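PAC2 family protein (PDB 3MNF) is of unknown function but belongs to the PAC2 family, which includes proteasome-assembly chaperones, so a role in protein assembly is possible though unproven. Local coordinates at residues Trp15-Val26 with Val117-Asp125; Ala25-Trp33 with Arg83-Ile91. All coordinates share one frame; numbering follows the deposited sequence.

Interaction 1 (Trp15-Val26 with Val117-Asp125); sequences WNDAGDAASTAV and VVLGALLGD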
ATOM      1  N   TRP A  15     -10.485 -14.738 -19.169  1.00 65.49           N
ATOM      2  CA  TRP A  15      -9.902 -16.059 -19.397  1.00 66.06           C
ATOM      3  C   TRP A  15     -10.709 -17.251 -18.882  1.00 66.47           C
ATOM      4  O   TRP A  15     -10.619 -18.307 -19.451  1.00 67.99           O
ATOM      5  CB  TRP A  15      -8.528 -16.027 -18.761  1.00 65.43           C
ATOM      6  CG  TRP A  15      -7.556 -17.114 -19.027  1.00 64.77           C
ATOM      7  CD1 TRP A  15      -6.579 -17.124 -19.975  1.00 66.03           C
ATOM      8  CD2 TRP A  15      -7.368 -18.297 -18.244  1.00 62.75           C
ATOM      9  NE1 TRP A  15      -5.818 -18.267 -19.868  1.00 66.27           N
ATOM     10  CE2 TRP A  15      -6.277 -19.001 -18.807  1.00 64.11           C
ATOM     11  CE3 TRP A  15      -8.026 -18.836 -17.122  1.00 59.76           C
ATOM     12  CZ2 TRP A  15      -5.831 -20.217 -18.302  1.00 65.33           C
ATOM     13  CZ3 TRP A  15      -7.592 -20.030 -16.619  1.00 61.03           C
ATOM     14  CH2 TRP A  15      -6.493 -20.718 -17.206  1.00 65.22           C
ATOM     15  N   ASN A  16     -11.491 -17.104 -17.812  1.00 66.10           N
ATOM     16  CA  ASN A  16     -12.333 -18.222 -17.323  1.00 67.29           C
ATOM     17  C   ASN A  16     -13.763 -18.198 -17.870  1.00 68.18           C
ATOM     18  O   ASN A  16     -14.681 -18.745 -17.252  1.00 68.29           O
ATOM     19  CB  ASN A  16     -12.441 -18.230 -15.796  1.00 66.04           C
ATOM     20  CG  ASN A  16     -11.158 -17.858 -15.103  1.00 67.89           C
ATOM     21  OD1 ASN A  16     -10.389 -18.726 -14.674  1.00 71.84           O
ATOM     22  ND2 ASN A  16     -10.920 -16.558 -14.971  1.00 69.77           N
ATOM     23  N   ASP A  17     -13.963 -17.565 -19.019  1.00 69.45           N
ATOM     24  CA  ASP A  17     -15.293 -17.198 -19.432  1.00 70.51           C
ATOM     25  C   ASP A  17     -15.439 -17.332 -20.945  1.00 73.51           C
ATOM     26  O   ASP A  17     -15.765 -16.382 -21.650  1.00 74.30           O
ATOM     27  CB  ASP A  17     -15.574 -15.789 -18.937  1.00 69.19           C
ATOM     28  CG  ASP A  17     -17.016 -15.377 -19.102  1.00 72.17           C
ATOM     29  OD1 ASP A  17     -17.938 -16.207 -18.880  1.00 74.25           O
ATOM     30  OD2 ASP A  17     -17.216 -14.195 -19.469  1.00 75.61           O
ATOM     31  N   ALA A  18     -15.241 -18.560 -21.412  1.00 75.80           N
ATOM     32  CA  ALA A  18     -15.092 -18.880 -22.818  1.00 79.10           C
ATOM     33  C   ALA A  18     -16.118 -18.298 -23.812  1.00 81.30           C
ATOM     34  O   ALA A  18     -15.736 -17.854 -24.905  1.00 84.31           O
ATOM     35  CB  ALA A  18     -14.969 -20.368 -22.987  1.00 81.04           C
ATOM     36  N   GLY A  19     -17.399 -18.281 -23.508  1.00 80.63           N
ATOM     37  CA  GLY A  19     -18.267 -17.645 -24.503  1.00 82.64           C
ATOM     38  C   GLY A  19     -18.987 -16.482 -23.875  1.00 81.28           C
ATOM     39  O   GLY A  19     -20.106 -16.158 -24.265  1.00 82.55           O
ATOM     40  N   ASP A  20     -18.351 -15.877 -22.870  1.00 78.37           N
ATOM     41  CA  ASP A  20     -19.049 -15.044 -21.899  1.00 76.63           C
ATOM     42  C   ASP A  20     -20.204 -15.865 -21.317  1.00 76.18           C
ATOM     43  O   ASP A  20     -21.189 -15.316 -20.808  1.00 75.98           O
ATOM     44  CB  ASP A  20     -19.582 -13.752 -22.528  1.00 78.61           C
ATOM     45  CG  ASP A  20     -18.548 -13.019 -23.389  1.00 82.48           C
ATOM     46  OD1 ASP A  20     -17.404 -13.501 -23.562  1.00 85.62           O
ATOM     47  OD2 ASP A  20     -18.889 -11.938 -23.918  1.00 86.96           O
ATOM     48  N   ALA A  21     -20.081 -17.187 -21.400  1.00 76.06           N
ATOM     49  CA  ALA A  21     -21.162 -18.058 -21.004  1.00 76.32           C
ATOM     50  C   ALA A  21     -21.410 -17.919 -19.513  1.00 74.02           C
ATOM     51  O   ALA A  21     -22.562 -17.776 -19.081  1.00 74.70           O
ATOM     52  CB  ALA A  21     -20.844 -19.465 -21.347  1.00 77.87           C
ATOM     53  N   ALA A  22     -20.325 -17.929 -18.735  1.00 71.48           N
ATOM     54  CA  ALA A  22     -20.421 -17.879 -17.286  1.00 68.67           C
ATOM     55  C   ALA A  22     -20.808 -16.502 -16.850  1.00 67.04           C
ATOM     56  O   ALA A  22     -21.717 -16.355 -16.044  1.00 67.12           O
ATOM     57  CB  ALA A  22     -19.142 -18.318 -16.637  1.00 67.38           C
ATOM     58  N   SER A  23     -20.175 -15.481 -17.412  1.00 66.22           N
ATOM     59  CA  SER A  23     -20.544 -14.117 -17.026  1.00 65.58           C
ATOM     60  C   SER A  23     -21.994 -13.766 -17.359  1.00 67.66           C
ATOM     61  O   SER A  23     -22.616 -13.022 -16.598  1.00 67.70           O
ATOM     62  CB  SER A  23     -19.585 -13.050 -17.551  1.00 64.63           C
ATOM     63  OG  SER A  23     -19.499 -13.085 -18.952  1.00 65.68           O
ATOM     64  N   THR A  24     -22.539 -14.280 -18.462  1.00 70.07           N
ATOM     65  CA  THR A  24     -23.927 -13.939 -18.772  1.00 72.64           C
ATOM     66  C   THR A  24     -24.897 -14.761 -17.925  1.00 72.71           C
ATOM     67  O   THR A  24     -26.020 -14.337 -17.701  1.00 74.03           O
ATOM     68  CB  THR A  24     -24.325 -13.994 -20.300  1.00 75.73           C
ATOM     69  OG1 THR A  24     -24.670 -15.324 -20.664  1.00 77.75           O
ATOM     70  CG2 THR A  24     -23.224 -13.483 -21.219  1.00 75.93           C
ATOM     71  N   ALA A  25     -24.468 -15.924 -17.448  1.00 72.03           N
ATOM     72  CA  ALA A  25     -25.305 -16.706 -16.536  1.00 72.59           C
ATOM     73  C   ALA A  25     -25.626 -15.895 -15.283  1.00 71.43           C
ATOM     74  O   ALA A  25     -26.783 -15.829 -14.857  1.00 72.82           O
ATOM     75  CB  ALA A  25     -24.642 -18.017 -16.164  1.00 72.08           C
ATOM     76  N   VAL A  26     -24.614 -15.260 -14.701  1.00 68.95           N
ATOM     77  CA  VAL A  26     -24.855 -14.478 -13.498  1.00 68.04           C
ATOM     78  C   VAL A  26     -25.595 -13.178 -13.850  1.00 69.41           C
ATOM     79  O   VAL A  26     -26.450 -12.724 -13.092  1.00 70.58           O
ATOM     80  CB  VAL A  26     -23.562 -14.218 -12.689  1.00 65.66           C
ATOM     81  CG1 VAL A  26     -23.873 -13.529 -11.387  1.00 64.09           C
ATOM     82  CG2 VAL A  26     -22.863 -15.513 -12.402  1.00 65.23           C
ATOM     83  N   VAL A 117     -20.667 -20.911  -4.983  1.00 67.19           N
ATOM     84  CA  VAL A 117     -20.551 -21.539  -6.301  1.00 67.50           C
ATOM     85  C   VAL A 117     -19.945 -20.579  -7.321  1.00 66.20           C
ATOM     86  O   VAL A 117     -20.417 -19.443  -7.489  1.00 66.18           O
ATOM     87  CB  VAL A 117     -21.888 -22.044  -6.847  1.00 69.11           C
ATOM     88  CG1 VAL A 117     -21.655 -22.827  -8.135  1.00 68.79           C
ATOM     89  CG2 VAL A 117     -22.639 -22.885  -5.796  1.00 71.34           C
ATOM     90  N   VAL A 118     -18.906 -21.025  -8.013  1.00 65.85           N
ATOM     91  CA  VAL A 118     -18.293 -20.186  -9.034  1.00 64.73           C
ATOM     92  C   VAL A 118     -18.532 -20.785 -10.415  1.00 65.71           C
ATOM     93  O   VAL A 118     -18.399 -21.989 -10.598  1.00 67.42           O
ATOM     94  CB  VAL A 118     -16.775 -20.002  -8.797  1.00 63.94           C
ATOM     95  CG1 VAL A 118     -16.242 -18.844  -9.660  1.00 61.63           C
ATOM     96  CG2 VAL A 118     -16.477 -19.786  -7.303  1.00 62.89           C
ATOM     97  N   LEU A 119     -18.877 -19.955 -11.387  1.00 65.30           N
ATOM     98  CA  LEU A 119     -19.185 -20.473 -12.703  1.00 66.70           C
ATOM     99  C   LEU A 119     -18.082 -20.133 -13.678  1.00 66.47           C
ATOM    100  O   LEU A 119     -17.523 -19.051 -13.624  1.00 66.07           O
ATOM    101  CB  LEU A 119     -20.504 -19.891 -13.192  1.00 67.41           C
ATOM    102  CG  LEU A 119     -21.759 -20.073 -12.329  1.00 67.95           C
ATOM    103  CD1 LEU A 119     -22.990 -19.602 -13.080  1.00 67.93           C
ATOM    104  CD2 LEU A 119     -21.935 -21.513 -11.901  1.00 68.91           C
ATOM    105  N   GLY A 120     -17.758 -21.049 -14.570  1.00 67.67           N
ATOM    106  CA  GLY A 120     -16.797 -20.740 -15.604  1.00 68.04           C
ATOM    107  C   GLY A 120     -17.053 -21.466 -16.909  1.00 70.86           C
ATOM    108  O   GLY A 120     -17.807 -22.465 -16.968  1.00 72.31           O
ATOM    109  N   ALA A 121     -16.416 -20.970 -17.966  1.00 71.33           N
ATOM    110  CA  ALA A 121     -16.402 -21.687 -19.231  1.00 73.85           C
ATOM    111  C   ALA A 121     -14.999 -21.762 -19.797  1.00 74.52           C
ATOM    112  O   ALA A 121     -14.230 -20.817 -19.687  1.00 73.29           O
ATOM    113  CB  ALA A 121     -17.340 -21.043 -20.222  1.00 74.96           C
ATOM    114  N   LEU A 122     -14.677 -22.897 -20.400  1.00 77.04           N
ATOM    115  CA  LEU A 122     -13.419 -23.082 -21.106  1.00 78.70           C
ATOM    116  C   LEU A 122     -13.738 -23.586 -22.508  1.00 81.98           C
ATOM    117  O   LEU A 122     -14.864 -23.977 -22.778  1.00 83.08           O
ATOM    118  CB  LEU A 122     -12.510 -24.066 -20.359  1.00 78.99           C
ATOM    119  CG  LEU A 122     -13.032 -25.365 -19.716  1.00 80.61           C
ATOM    120  CD1 LEU A 122     -13.890 -26.179 -20.635  1.00 83.25           C
ATOM    121  CD2 LEU A 122     -11.881 -26.237 -19.240  1.00 82.42           C
ATOM    122  N   LEU A 123     -12.757 -23.553 -23.403  1.00 84.12           N
ATOM    123  CA  LEU A 123     -12.905 -24.126 -24.738  1.00 87.58           C
ATOM    124  C   LEU A 123     -12.590 -25.607 -24.672  1.00 90.17           C
ATOM    125  O   LEU A 123     -11.523 -25.988 -24.224  1.00 90.21           O
ATOM    126  CB  LEU A 123     -11.954 -23.449 -25.726  1.00 88.87           C
ATOM    127  CG  LEU A 123     -11.915 -21.921 -25.722  1.00 87.36           C
ATOM    128  CD1 LEU A 123     -10.775 -21.393 -26.566  1.00 88.16           C
ATOM    129  CD2 LEU A 123     -13.249 -21.362 -26.202  1.00 89.84           C
ATOM    130  N   GLY A 124     -13.513 -26.445 -25.119  1.00 93.16           N
ATOM    131  CA  GLY A 124     -13.296 -27.880 -25.097  1.00 96.69           C
ATOM    132  C   GLY A 124     -13.404 -28.523 -26.460  1.00101.69           C
ATOM    133  O   GLY A 124     -13.499 -27.837 -27.486  1.00102.56           O
ATOM    134  N   ASP A 125     -13.405 -29.854 -26.446  1.00105.51           N
ATOM    135  CA  ASP A 125     -13.443 -30.688 -27.650  1.00110.85           C
ATOM    136  C   ASP A 125     -14.785 -31.381 -27.883  1.00113.23           C
ATOM    137  O   ASP A 125     -14.806 -32.517 -28.357  1.00117.35           O
ATOM    138  CB  ASP A 125     -12.352 -31.765 -27.574  1.00113.85           C
ATOM    139  CG  ASP A 125     -11.086 -31.378 -28.317  1.00115.86           C
ATOM    140  OD1 ASP A 125     -10.566 -32.234 -29.068  1.00120.40           O
ATOM    141  OD2 ASP A 125     -10.606 -30.233 -28.151  1.00113.87           O
TER
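Leu119 sets CG anti to its carbonyl carbon (chi1 -56°) and keeps the chain extended beyond it, which lifts CD1 off strand 117-124 to the strand-facing side of helix 21-26. There Leu119 CD1 meets Ala25 CB at 3.8 Å and Val26 CG2 at 4.1 Å; Val26 CG2 is the methyl anti to the carbonyl carbon. Nearer the start of the helix the contact is made by small residues. Ala22 CB rests on the strand backbone, 3.5 Å from Gly120 CA, and so small a side chain lets the helix and strand axes approach to 6.9 Å. Glycine suits position 120 because a side chain there would crowd Asn16 O of the loop.

In the loop before the helix, a single beta bridge pairs Asp17 with Ala121. Ala121 N gives a hydrogen bond of 2.9 Å to Asn16 O, and Ala18 N returns one of 3.0 Å to Ala121 O. The Ala121 methyl touches those of both Ala18 and Ala21, and Ala18 CB also touches Leu123 CD2 at 3.8 Å. On the far side of the loop, the Asp17 carboxylate takes bonds from Ser23 N and Ser23 OG, tying the loop to the helix.

Helix 192-206 packs beside this helix through Ala194 and Leu198, while strand 115-124 runs between strands 7-13 and 175-183, with helix 160-171 against Val118.

Interaction 2 (Ala25-Trp33 with Arg83-Ile91); sequences AVAHLDREW and RDLVLVRGI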
ATOM      1  N   ALA A  25     -24.468 -15.924 -17.448  1.00 72.03           N
ATOM      2  CA  ALA A  25     -25.305 -16.706 -16.536  1.00 72.59           C
ATOM      3  C   ALA A  25     -25.626 -15.895 -15.283  1.00 71.43           C
ATOM      4  O   ALA A  25     -26.783 -15.829 -14.857  1.00 72.82           O
ATOM      5  CB  ALA A  25     -24.642 -18.017 -16.164  1.00 72.08           C
ATOM      6  N   VAL A  26     -24.614 -15.260 -14.701  1.00 68.95           N
ATOM      7  CA  VAL A  26     -24.855 -14.478 -13.498  1.00 68.04           C
ATOM      8  C   VAL A  26     -25.595 -13.178 -13.850  1.00 69.41           C
ATOM      9  O   VAL A  26     -26.450 -12.724 -13.092  1.00 70.58           O
ATOM     10  CB  VAL A  26     -23.562 -14.218 -12.689  1.00 65.66           C
ATOM     11  CG1 VAL A  26     -23.873 -13.529 -11.387  1.00 64.09           C
ATOM     12  CG2 VAL A  26     -22.863 -15.513 -12.402  1.00 65.23           C
ATOM     13  N   ALA A  27     -25.285 -12.587 -15.000  1.00 69.83           N
ATOM     14  CA  ALA A  27     -25.982 -11.390 -15.429  1.00 71.42           C
ATOM     15  C   ALA A  27     -27.489 -11.706 -15.463  1.00 74.57           C
ATOM     16  O   ALA A  27     -28.327 -10.936 -14.962  1.00 76.00           O
ATOM     17  CB  ALA A  27     -25.479 -10.957 -16.775  1.00 71.56           C
ATOM     18  N   HIS A  28     -27.804 -12.872 -16.027  1.00 76.00           N
ATOM     19  CA  HIS A  28     -29.159 -13.361 -16.174  1.00 78.70           C
ATOM     20  C   HIS A  28     -29.864 -13.497 -14.824  1.00 79.09           C
ATOM     21  O   HIS A  28     -31.020 -13.116 -14.672  1.00 81.33           O
ATOM     22  CB  HIS A  28     -29.128 -14.700 -16.901  1.00 79.36           C
ATOM     23  CG  HIS A  28     -30.481 -15.273 -17.159  1.00 82.32           C
ATOM     24  ND1 HIS A  28     -31.181 -15.029 -18.316  1.00 85.85           N
ATOM     25  CD2 HIS A  28     -31.268 -16.074 -16.405  1.00 83.65           C
ATOM     26  CE1 HIS A  28     -32.343 -15.656 -18.265  1.00 88.26           C
ATOM     27  NE2 HIS A  28     -32.419 -16.298 -17.116  1.00 86.56           N
ATOM     28  N   LEU A  29     -29.170 -14.042 -13.840  1.00 77.48           N
ATOM     29  CA  LEU A  29     -29.732 -14.120 -12.510  1.00 78.36           C
ATOM     30  C   LEU A  29     -29.988 -12.722 -11.969  1.00 79.28           C
ATOM     31  O   LEU A  29     -31.025 -12.468 -11.376  1.00 81.31           O
ATOM     32  CB  LEU A  29     -28.797 -14.883 -11.575  1.00 76.11           C
ATOM     33  CG  LEU A  29     -28.487 -16.314 -12.008  1.00 75.96           C
ATOM     34  CD1 LEU A  29     -27.599 -16.990 -10.998  1.00 74.08           C
ATOM     35  CD2 LEU A  29     -29.764 -17.110 -12.189  1.00 78.60           C
ATOM     36  N   ASP A  30     -29.050 -11.807 -12.194  1.00 78.78           N
ATOM     37  CA  ASP A  30     -29.165 -10.466 -11.644  1.00 79.87           C
ATOM     38  C   ASP A  30     -30.332  -9.725 -12.261  1.00 83.11           C
ATOM     39  O   ASP A  30     -31.083  -9.041 -11.568  1.00 84.53           O
ATOM     40  CB  ASP A  30     -27.875  -9.673 -11.836  1.00 78.08           C
ATOM     41  CG  ASP A  30     -27.783  -8.481 -10.894  1.00 79.71           C
ATOM     42  OD1 ASP A  30     -28.139  -8.633  -9.708  1.00 81.95           O
ATOM     43  OD2 ASP A  30     -27.365  -7.387 -11.321  1.00 81.68           O
ATOM     44  N   ARG A  31     -30.472  -9.875 -13.572  1.00 85.03           N
ATOM     45  CA  ARG A  31     -31.553  -9.251 -14.325  1.00 89.16           C
ATOM     46  C   ARG A  31     -32.903  -9.847 -13.932  1.00 91.23           C
ATOM     47  O   ARG A  31     -33.738  -9.132 -13.385  1.00 92.90           O
ATOM     48  CB  ARG A  31     -31.284  -9.402 -15.820  1.00 90.49           C
ATOM     49  CG  ARG A  31     -32.270  -8.730 -16.776  1.00 97.99           C
ATOM     50  CD  ARG A  31     -31.898  -9.081 -18.240  1.00105.52           C
ATOM     51  NE  ARG A  31     -30.446  -9.342 -18.360  1.00107.64           N
ATOM     52  CZ  ARG A  31     -29.896 -10.443 -18.890  1.00107.89           C
ATOM     53  NH1 ARG A  31     -30.676 -11.407 -19.410  1.00110.19           N
ATOM     54  NH2 ARG A  31     -28.565 -10.567 -18.916  1.00102.57           N
ATOM     55  N   GLU A  32     -33.097 -11.151 -14.175  1.00 91.32           N
ATOM     56  CA  GLU A  32     -34.396 -11.804 -13.948  1.00 94.28           C
ATOM     57  C   GLU A  32     -34.917 -11.602 -12.533  1.00 94.13           C
ATOM     58  O   GLU A  32     -36.112 -11.386 -12.343  1.00 97.56           O
ATOM     59  CB  GLU A  32     -34.382 -13.312 -14.258  1.00 94.58           C
ATOM     60  CG  GLU A  32     -33.915 -13.752 -15.652  1.00 97.29           C
ATOM     61  CD  GLU A  32     -34.570 -13.022 -16.832  1.00103.72           C
ATOM     62  OE1 GLU A  32     -35.819 -13.083 -16.988  1.00106.56           O
ATOM     63  OE2 GLU A  32     -33.796 -12.412 -17.624  1.00104.79           O
ATOM     64  N   TRP A  33     -34.026 -11.670 -11.550  1.00 90.79           N
ATOM     65  CA  TRP A  33     -34.415 -11.524 -10.151  1.00 90.97           C
ATOM     66  C   TRP A  33     -34.281 -10.103  -9.598  1.00 90.81           C
ATOM     67  O   TRP A  33     -34.422  -9.892  -8.395  1.00 90.77           O
ATOM     68  CB  TRP A  33     -33.629 -12.495  -9.273  1.00 88.80           C
ATOM     69  CG  TRP A  33     -34.107 -13.910  -9.323  1.00 89.75           C
ATOM     70  CD1 TRP A  33     -35.399 -14.336  -9.435  1.00 93.99           C
ATOM     71  CD2 TRP A  33     -33.302 -15.090  -9.221  1.00 87.82           C
ATOM     72  NE1 TRP A  33     -35.447 -15.711  -9.430  1.00 94.84           N
ATOM     73  CE2 TRP A  33     -34.173 -16.198  -9.293  1.00 90.99           C
ATOM     74  CE3 TRP A  33     -31.926 -15.320  -9.072  1.00 85.29           C
ATOM     75  CZ2 TRP A  33     -33.713 -17.517  -9.229  1.00 90.67           C
ATOM     76  CZ3 TRP A  33     -31.468 -16.630  -8.994  1.00 84.66           C
ATOM     77  CH2 TRP A  33     -32.360 -17.712  -9.076  1.00 87.89           C
ATOM     78  N   ARG A  83     -35.202 -17.305   0.232  1.00107.13           N
ATOM     79  CA  ARG A  83     -33.758 -17.454   0.192  1.00102.87           C
ATOM     80  C   ARG A  83     -33.054 -16.226  -0.339  1.00 99.11           C
ATOM     81  O   ARG A  83     -33.566 -15.533  -1.228  1.00 99.07           O
ATOM     82  CB  ARG A  83     -33.411 -18.582  -0.748  1.00102.86           C
ATOM     83  CG  ARG A  83     -33.173 -19.829  -0.046  1.00105.46           C
ATOM     84  CD  ARG A  83     -31.849 -20.305  -0.475  1.00105.65           C
ATOM     85  NE  ARG A  83     -32.009 -21.420  -1.381  1.00107.97           N
ATOM     86  CZ  ARG A  83     -31.034 -22.271  -1.654  1.00107.52           C
ATOM     87  NH1 ARG A  83     -31.268 -23.274  -2.482  1.00109.16           N
ATOM     88  NH2 ARG A  83     -29.835 -22.113  -1.090  1.00104.66           N
ATOM     89  N   ASP A  84     -31.857 -15.970   0.175  1.00 95.77           N
ATOM     90  CA  ASP A  84     -31.054 -14.897  -0.392  1.00 92.23           C
ATOM     91  C   ASP A  84     -29.866 -15.458  -1.156  1.00 88.54           C
ATOM     92  O   ASP A  84     -29.234 -16.425  -0.719  1.00 88.36           O
ATOM     93  CB  ASP A  84     -30.645 -13.870   0.675  1.00 92.07           C
ATOM     94  CG  ASP A  84     -31.793 -12.885   1.024  1.00 96.73           C
ATOM     95  OD1 ASP A  84     -32.293 -12.175   0.100  1.00 99.13           O
ATOM     96  OD2 ASP A  84     -32.194 -12.820   2.220  1.00 99.25           O
ATOM     97  N   LEU A  85     -29.619 -14.886  -2.332  1.00 85.60           N
ATOM     98  CA  LEU A  85     -28.420 -15.185  -3.105  1.00 82.07           C
ATOM     99  C   LEU A  85     -27.556 -13.935  -3.239  1.00 79.04           C
ATOM    100  O   LEU A  85     -28.064 -12.817  -3.353  1.00 79.39           O
ATOM    101  CB  LEU A  85     -28.763 -15.749  -4.481  1.00 82.48           C
ATOM    102  CG  LEU A  85     -28.676 -17.255  -4.720  1.00 83.05           C
ATOM    103  CD1 LEU A  85     -29.372 -18.033  -3.653  1.00 86.54           C
ATOM    104  CD2 LEU A  85     -29.270 -17.616  -6.056  1.00 83.64           C
ATOM    105  N   VAL A  86     -26.247 -14.133  -3.197  1.00 76.01           N
ATOM    106  CA  VAL A  86     -25.302 -13.044  -3.297  1.00 72.95           C
ATOM    107  C   VAL A  86     -24.595 -13.249  -4.613  1.00 71.70           C
ATOM    108  O   VAL A  86     -23.882 -14.243  -4.795  1.00 71.70           O
ATOM    109  CB  VAL A  86     -24.285 -13.081  -2.137  1.00 71.72           C
ATOM    110  CG1 VAL A  86     -23.204 -12.064  -2.347  1.00 68.74           C
ATOM    111  CG2 VAL A  86     -24.984 -12.843  -0.799  1.00 72.80           C
ATOM    112  N   LEU A  87     -24.800 -12.333  -5.551  1.00 71.07           N
ATOM    113  CA  LEU A  87     -24.196 -12.498  -6.873  1.00 69.89           C
ATOM    114  C   LEU A  87     -22.924 -11.669  -6.970  1.00 68.15           C
ATOM    115  O   LEU A  87     -22.873 -10.527  -6.478  1.00 68.48           O
ATOM    116  CB  LEU A  87     -25.180 -12.128  -7.984  1.00 70.66           C
ATOM    117  CG  LEU A  87     -26.495 -12.896  -7.924  1.00 72.58           C
ATOM    118  CD1 LEU A  87     -27.451 -12.422  -8.985  1.00 75.31           C
ATOM    119  CD2 LEU A  87     -26.250 -14.367  -8.066  1.00 72.44           C
ATOM    120  N   VAL A  88     -21.897 -12.247  -7.581  1.00 66.59           N
ATOM    121  CA  VAL A  88     -20.653 -11.549  -7.764  1.00 64.89           C
ATOM    122  C   VAL A  88     -20.341 -11.510  -9.231  1.00 64.69           C
ATOM    123  O   VAL A  88     -20.105 -12.548  -9.831  1.00 65.75           O
ATOM    124  CB  VAL A  88     -19.523 -12.246  -7.014  1.00 64.26           C
ATOM    125  CG1 VAL A  88     -18.180 -11.552  -7.263  1.00 62.45           C
ATOM    126  CG2 VAL A  88     -19.844 -12.273  -5.519  1.00 66.06           C
ATOM    127  N   ARG A  89     -20.338 -10.312  -9.807  1.00 64.10           N
ATOM    128  CA  ARG A  89     -20.091 -10.135 -11.232  1.00 63.80           C
ATOM    129  C   ARG A  89     -18.823  -9.344 -11.446  1.00 62.53           C
ATOM    130  O   ARG A  89     -18.783  -8.124 -11.213  1.00 62.77           O
ATOM    131  CB  ARG A  89     -21.267  -9.417 -11.863  1.00 64.99           C
ATOM    132  CG  ARG A  89     -22.521 -10.253 -11.844  1.00 68.75           C
ATOM    133  CD  ARG A  89     -23.702  -9.525 -12.414  1.00 72.40           C
ATOM    134  NE  ARG A  89     -23.433  -9.092 -13.780  1.00 74.66           N
ATOM    135  CZ  ARG A  89     -24.082  -8.109 -14.391  1.00 75.16           C
ATOM    136  NH1 ARG A  89     -25.042  -7.455 -13.759  1.00 76.29           N
ATOM    137  NH2 ARG A  89     -23.767  -7.789 -15.633  1.00 75.45           N
ATOM    138  N   GLY A  90     -17.776 -10.028 -11.881  1.00 61.17           N
ATOM    139  CA  GLY A  90     -16.492  -9.371 -11.965  1.00 60.14           C
ATOM    140  C   GLY A  90     -15.768  -9.577 -13.268  1.00 60.84           C
ATOM    141  O   GLY A  90     -16.136 -10.413 -14.083  1.00 62.47           O
ATOM    142  N   ILE A  91     -14.747  -8.768 -13.476  1.00 60.33           N
ATOM    143  CA  ILE A  91     -13.714  -9.023 -14.465  1.00 60.13           C
ATOM    144  C   ILE A  91     -12.566  -9.727 -13.707  1.00 58.90           C
ATOM    145  O   ILE A  91     -12.288  -9.374 -12.556  1.00 59.17           O
ATOM    146  CB  ILE A  91     -13.213  -7.685 -14.929  1.00 60.73           C
ATOM    147  CG1 ILE A  91     -14.410  -6.740 -15.180  1.00 61.11           C
ATOM    148  CG2 ILE A  91     -12.190  -7.835 -16.075  1.00 61.03           C
ATOM    149  CD1 ILE A  91     -14.824  -6.667 -16.617  1.00 66.80           C
TER
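Asp30 has a partner for each carboxylate oxygen: OD1 is hydrogen-bonded to Ser73 of the neighbouring strand 70-78, and OD2 receives a weak bond, part of a salt bridge, from Arg89 NH1 at 3.4 Å. The nitrogen meets the oxygen at the guanidinium edge, near its plane, but the two flat groups are turned 57° apart, so this is a single-point contact and not a two-pronged pair. A bend in the arginine chain at chi3 (57°) brings one face of the guanidinium against Ala27; Ala27 CB is 3.8 Å from Arg89 NH2. An alanine suits that position because its small side chain leaves room for the flat group.

Next to the charged pair the contact is apolar. The aliphatic part of Arg89 runs alongside Val26, pointing the other way, with Arg89 CG 3.6 Å from Val26 CG1. The same methyl lies 3.9 Å from Leu87 CB. Leu87 reaches toward the helix in an extended form: its CD1 is 3.6 Å from Asp30 N and 3.8 Å from Leu29 CB, the two leucine side chains crossing at about a right angle. Replacing Leu87 with an alanine would probably leave a gap against Leu29 and the backbone of Asp30, because the methyl that reaches them would be gone. Farther along, Trp33 CZ3 touches Leu85 CD2 at 3.8 Å, where the indole also meets Val77.

Leu85, Leu87 and Arg89 thus form one face of the strand, which the helix crosses with its axis 8.7 Å away. A helix laid over a largely apolar strand face, with a charged pair toward its margin, is the helix-on-sheet packing of an alpha/beta fold built on a mixed central sheet.

Overall arrangement
Both contacts use helix 21-32 and lay it on the same sheet, sharing Ala25 and Val26; their centres are 14 Å apart. Strands 115-124 and 82-91 flank strand 7-13, so the helix spans from one neighbour of that strand to the other. Interaction 1 is the more buried, near the centre of the chain, and combines small residues, close approach and backbone bonds from the loop leading into the helix. Interaction 2 is partly buried and relies on larger side chains, with a weak salt bridge toward solvent and no backbone bond between its segments. Along the chain, it is nested within the loop that interaction 1 closes.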